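Local coordinates for protein endo-alpha-mannosidase (Bacteroides thetaiotaomicron, PDB 4ACY) that probably cleaves internal alpha-mannosidic linkages in N-glycan-type mannosides, as a bacterial endo-alpha-mannosidase of glycoside hydrolase family 99, at residues I225-K230 against G244-F249. Numbering follows the deposited sequence.
Sequences IGLTLK and GFYTYF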
ATOM      1  N   ILE A 225       6.091  -5.690   9.905  1.00 15.72           N
ATOM      2  CA  ILE A 225       6.290  -4.263   9.843  1.00 15.22           C
ATOM      3  C   ILE A 225       5.007  -3.572  10.282  1.00 15.46           C
ATOM      4  O   ILE A 225       3.985  -3.628   9.583  1.00 15.30           O
ATOM      5  CB  ILE A 225       6.663  -3.821   8.376  1.00 15.12           C
ATOM      6  CG1 ILE A 225       7.842  -4.653   7.817  1.00 15.24           C
ATOM      7  CG2 ILE A 225       6.908  -2.316   8.297  1.00 15.19           C
ATOM      8  CD1 ILE A 225       9.175  -4.518   8.580  1.00 15.27           C
ATOM      9  N   GLY A 226       5.060  -2.917  11.442  1.00 15.42           N
ATOM     10  CA  GLY A 226       3.881  -2.220  11.985  1.00 15.73           C
ATOM     11  C   GLY A 226       3.747  -0.777  11.539  1.00 16.00           C
ATOM     12  O   GLY A 226       4.728  -0.119  11.187  1.00 15.95           O
ATOM     13  N   LEU A 227       2.511  -0.292  11.502  1.00 16.38           N
ATOM     14  CA  LEU A 227       2.242   1.099  11.168  1.00 16.97           C
ATOM     15  C   LEU A 227       2.503   1.942  12.407  1.00 17.38           C
ATOM     16  O   LEU A 227       1.922   1.696  13.475  1.00 17.33           O
ATOM     17  CB  LEU A 227       0.797   1.278  10.689  1.00 18.02           C
ATOM     18  CG  LEU A 227       0.390   2.686  10.244  1.00 18.33           C
ATOM     19  CD1 LEU A 227       1.248   3.131   9.089  1.00 19.46           C
ATOM     20  CD2 LEU A 227      -1.087   2.683   9.842  1.00 19.28           C
ATOM     21  N   THR A 228       3.398   2.913  12.264  1.00 17.57           N
ATOM     22  CA  THR A 228       3.670   3.851  13.338  1.00 18.62           C
ATOM     23  C   THR A 228       2.998   5.172  12.995  1.00 18.82           C
ATOM     24  O   THR A 228       2.982   5.570  11.843  1.00 18.73           O
ATOM     25  CB  THR A 228       5.195   4.036  13.612  1.00 19.24           C
ATOM     26  OG1 THR A 228       5.384   4.841  14.800  1.00 20.65           O
ATOM     27  CG2 THR A 228       5.894   4.681  12.438  1.00 19.54           C
ATOM     28  N   LEU A 229       2.436   5.824  14.013  1.00 19.74           N
ATOM     29  CA  LEU A 229       1.809   7.145  13.860  1.00 20.15           C
ATOM     30  C   LEU A 229       2.730   8.301  14.235  1.00 21.00           C
ATOM     31  O   LEU A 229       2.571   9.413  13.748  1.00 19.53           O
ATOM     32  CB  LEU A 229       0.558   7.228  14.730  1.00 20.29           C
ATOM     33  CG  LEU A 229      -0.553   6.242  14.412  1.00 20.49           C
ATOM     34  CD1 LEU A 229      -1.610   6.414  15.508  1.00 20.99           C
ATOM     35  CD2 LEU A 229      -1.100   6.500  13.017  1.00 19.90           C
ATOM     36  N   LYS A 230       3.687   8.038  15.118  1.00 21.59           N
ATOM     37  CA  LYS A 230       4.550   9.103  15.595  1.00 23.25           C
ATOM     38  C   LYS A 230       5.876   8.568  16.112  1.00 23.48           C
ATOM     39  O   LYS A 230       5.951   7.469  16.670  1.00 22.76           O
ATOM     40  CB  LYS A 230       3.847   9.929  16.684  1.00 23.65           C
ATOM     41  CG  LYS A 230       3.437   9.160  17.945  1.00 24.04           C
ATOM     42  CD  LYS A 230       2.471   9.988  18.816  1.00 24.77           C
ATOM     43  CE  LYS A 230       1.040   9.850  18.346  1.00 24.90           C
ATOM     44  NZ  LYS A 230       0.194  10.972  18.854  1.00 26.55           N
ATOM     45  N   GLY A 244      10.092  -4.025  12.253  1.00 19.14           N
ATOM     46  CA  GLY A 244      10.227  -2.692  11.718  1.00 17.43           C
ATOM     47  C   GLY A 244       8.922  -1.933  11.686  1.00 17.25           C
ATOM     48  O   GLY A 244       7.920  -2.359  12.271  1.00 16.94           O
ATOM     49  N   PHE A 245       8.955  -0.805  10.988  1.00 16.99           N
ATOM     50  CA  PHE A 245       7.795   0.096  10.952  1.00 16.60           C
ATOM     51  C   PHE A 245       7.681   0.849   9.639  1.00 15.96           C
ATOM     52  O   PHE A 245       8.683   1.133   8.985  1.00 16.48           O
ATOM     53  CB  PHE A 245       7.838   1.097  12.123  1.00 17.04           C
ATOM     54  CG  PHE A 245       9.110   1.878  12.220  1.00 17.56           C
ATOM     55  CD1 PHE A 245      10.222   1.339  12.867  1.00 18.08           C
ATOM     56  CD2 PHE A 245       9.195   3.175  11.710  1.00 17.94           C
ATOM     57  CE1 PHE A 245      11.417   2.075  12.970  1.00 18.05           C
ATOM     58  CE2 PHE A 245      10.380   3.917  11.821  1.00 18.01           C
ATOM     59  CZ  PHE A 245      11.488   3.363  12.453  1.00 17.79           C
ATOM     60  N   TYR A 246       6.441   1.175   9.264  1.00 15.05           N
ATOM     61  CA  TYR A 246       6.176   1.973   8.061  1.00 14.48           C
ATOM     62  C   TYR A 246       5.172   3.051   8.385  1.00 14.21           C
ATOM     63  O   TYR A 246       4.594   3.044   9.483  1.00 14.13           O
ATOM     64  CB  TYR A 246       5.701   1.103   6.878  1.00 13.98           C
ATOM     65  CG  TYR A 246       4.269   0.580   6.929  1.00 13.88           C
ATOM     66  CD1 TYR A 246       3.816  -0.226   7.987  1.00 13.71           C
ATOM     67  CD2 TYR A 246       3.377   0.856   5.883  1.00 13.70           C
ATOM     68  CE1 TYR A 246       2.487  -0.715   8.011  1.00 13.57           C
ATOM     69  CE2 TYR A 246       2.068   0.352   5.876  1.00 13.35           C
ATOM     70  CZ  TYR A 246       1.622  -0.424   6.954  1.00 13.55           C
ATOM     71  OH  TYR A 246       0.342  -0.936   6.982  1.00 13.33           O
ATOM     72  N   THR A 247       4.976   3.971   7.448  1.00 14.49           N
ATOM     73  CA  THR A 247       4.248   5.213   7.747  1.00 14.57           C
ATOM     74  C   THR A 247       2.921   5.333   7.013  1.00 14.73           C
ATOM     75  O   THR A 247       2.023   6.065   7.458  1.00 14.91           O
ATOM     76  CB  THR A 247       5.106   6.455   7.481  1.00 15.11           C
ATOM     77  OG1 THR A 247       5.447   6.525   6.093  1.00 15.40           O
ATOM     78  CG2 THR A 247       6.385   6.401   8.320  1.00 15.66           C
ATOM     79  N   TYR A 248       2.828   4.612   5.893  1.00 14.04           N
ATOM     80  CA  TYR A 248       1.658   4.541   5.015  1.00 13.90           C
ATOM     81  C   TYR A 248       1.159   5.846   4.368  1.00 13.99           C
ATOM     82  O   TYR A 248       1.180   5.983   3.144  1.00 13.63           O
ATOM     83  CB  TYR A 248       0.468   3.741   5.597  1.00 13.65           C
ATOM     84  CG  TYR A 248      -0.541   3.559   4.504  1.00 13.32           C
ATOM     85  CD1 TYR A 248      -0.310   2.637   3.485  1.00 13.38           C
ATOM     86  CD2 TYR A 248      -1.662   4.398   4.407  1.00 13.33           C
ATOM     87  CE1 TYR A 248      -1.189   2.513   2.410  1.00 13.69           C
ATOM     88  CE2 TYR A 248      -2.561   4.279   3.320  1.00 13.69           C
ATOM     89  CZ  TYR A 248      -2.311   3.332   2.338  1.00 13.61           C
ATOM     90  OH  TYR A 248      -3.178   3.183   1.266  1.00 14.18           O
ATOM     91  N   PHE A 249       0.663   6.772   5.189  1.00 14.32           N
ATOM     92  CA  PHE A 249      -0.137   7.889   4.671  1.00 14.58           C
ATOM     93  C   PHE A 249       0.618   8.757   3.674  1.00 14.54           C
ATOM     94  O   PHE A 249       1.712   9.209   3.955  1.00 14.74           O
ATOM     95  CB  PHE A 249      -0.694   8.710   5.834  1.00 14.76           C
ATOM     96  CG  PHE A 249      -1.498   7.883   6.777  1.00 15.10           C
ATOM     97  CD1 PHE A 249      -2.754   7.406   6.389  1.00 15.25           C
ATOM     98  CD2 PHE A 249      -0.986   7.521   8.018  1.00 15.49           C
ATOM     99  CE1 PHE A 249      -3.508   6.592   7.237  1.00 15.81           C
ATOM    100  CE2 PHE A 249      -1.730   6.709   8.883  1.00 15.80           C
ATOM    101  CZ  PHE A 249      -2.993   6.246   8.493  1.00 15.70           C
TER
HETATM  102  O   HOH W   1       1.730   7.231  10.014  1.00 17.21           O
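Leu227 and Tyr246 meet because of their torsions: CG of Leu227 is anti to its backbone N (chi1 -177°), while CG of Tyr246 sits between its own N and carbonyl carbon (chi1 75°), which swings the ring back over the neighbouring strand. Leu227 CD1 then lies over the middle of one ring face, a CH-pi contact 4.1 Å from the centroid of the Tyr246 ring. Ile225 CG2 touches Tyr246 CD1 at 3.7 Å, and Gly226 O approaches the ring edge near its plane. Beyond the ring, Tyr246 OH hydrogen-bonds His152. An alanine in place of Tyr246 would probably open a gap beneath Leu227 and Ile225 and leave His152 without this hydroxyl partner.

The backbones run parallel, with Gly226 N bonded to Gly244 O, Tyr246 N to Gly226 O at 2.9 Å, and Thr228 N to Tyr246 O, the last almost straight, with an N-H...O angle of 170°. Past the paired residues, a water donates to both Thr228 O and Thr247 O, bridging the two backbones where they diverge. On the sheet face away from Tyr246, Thr228 CG2 packs against Phe245 CD2 at 3.7 Å, with Met266 of helix 263-272 touching both side chains. Strands 223-227 and 244-246, connected through helix 235-239, form a beta-alpha-beta unit, joining the fifth and sixth strands of the eight-stranded parallel TIM barrel.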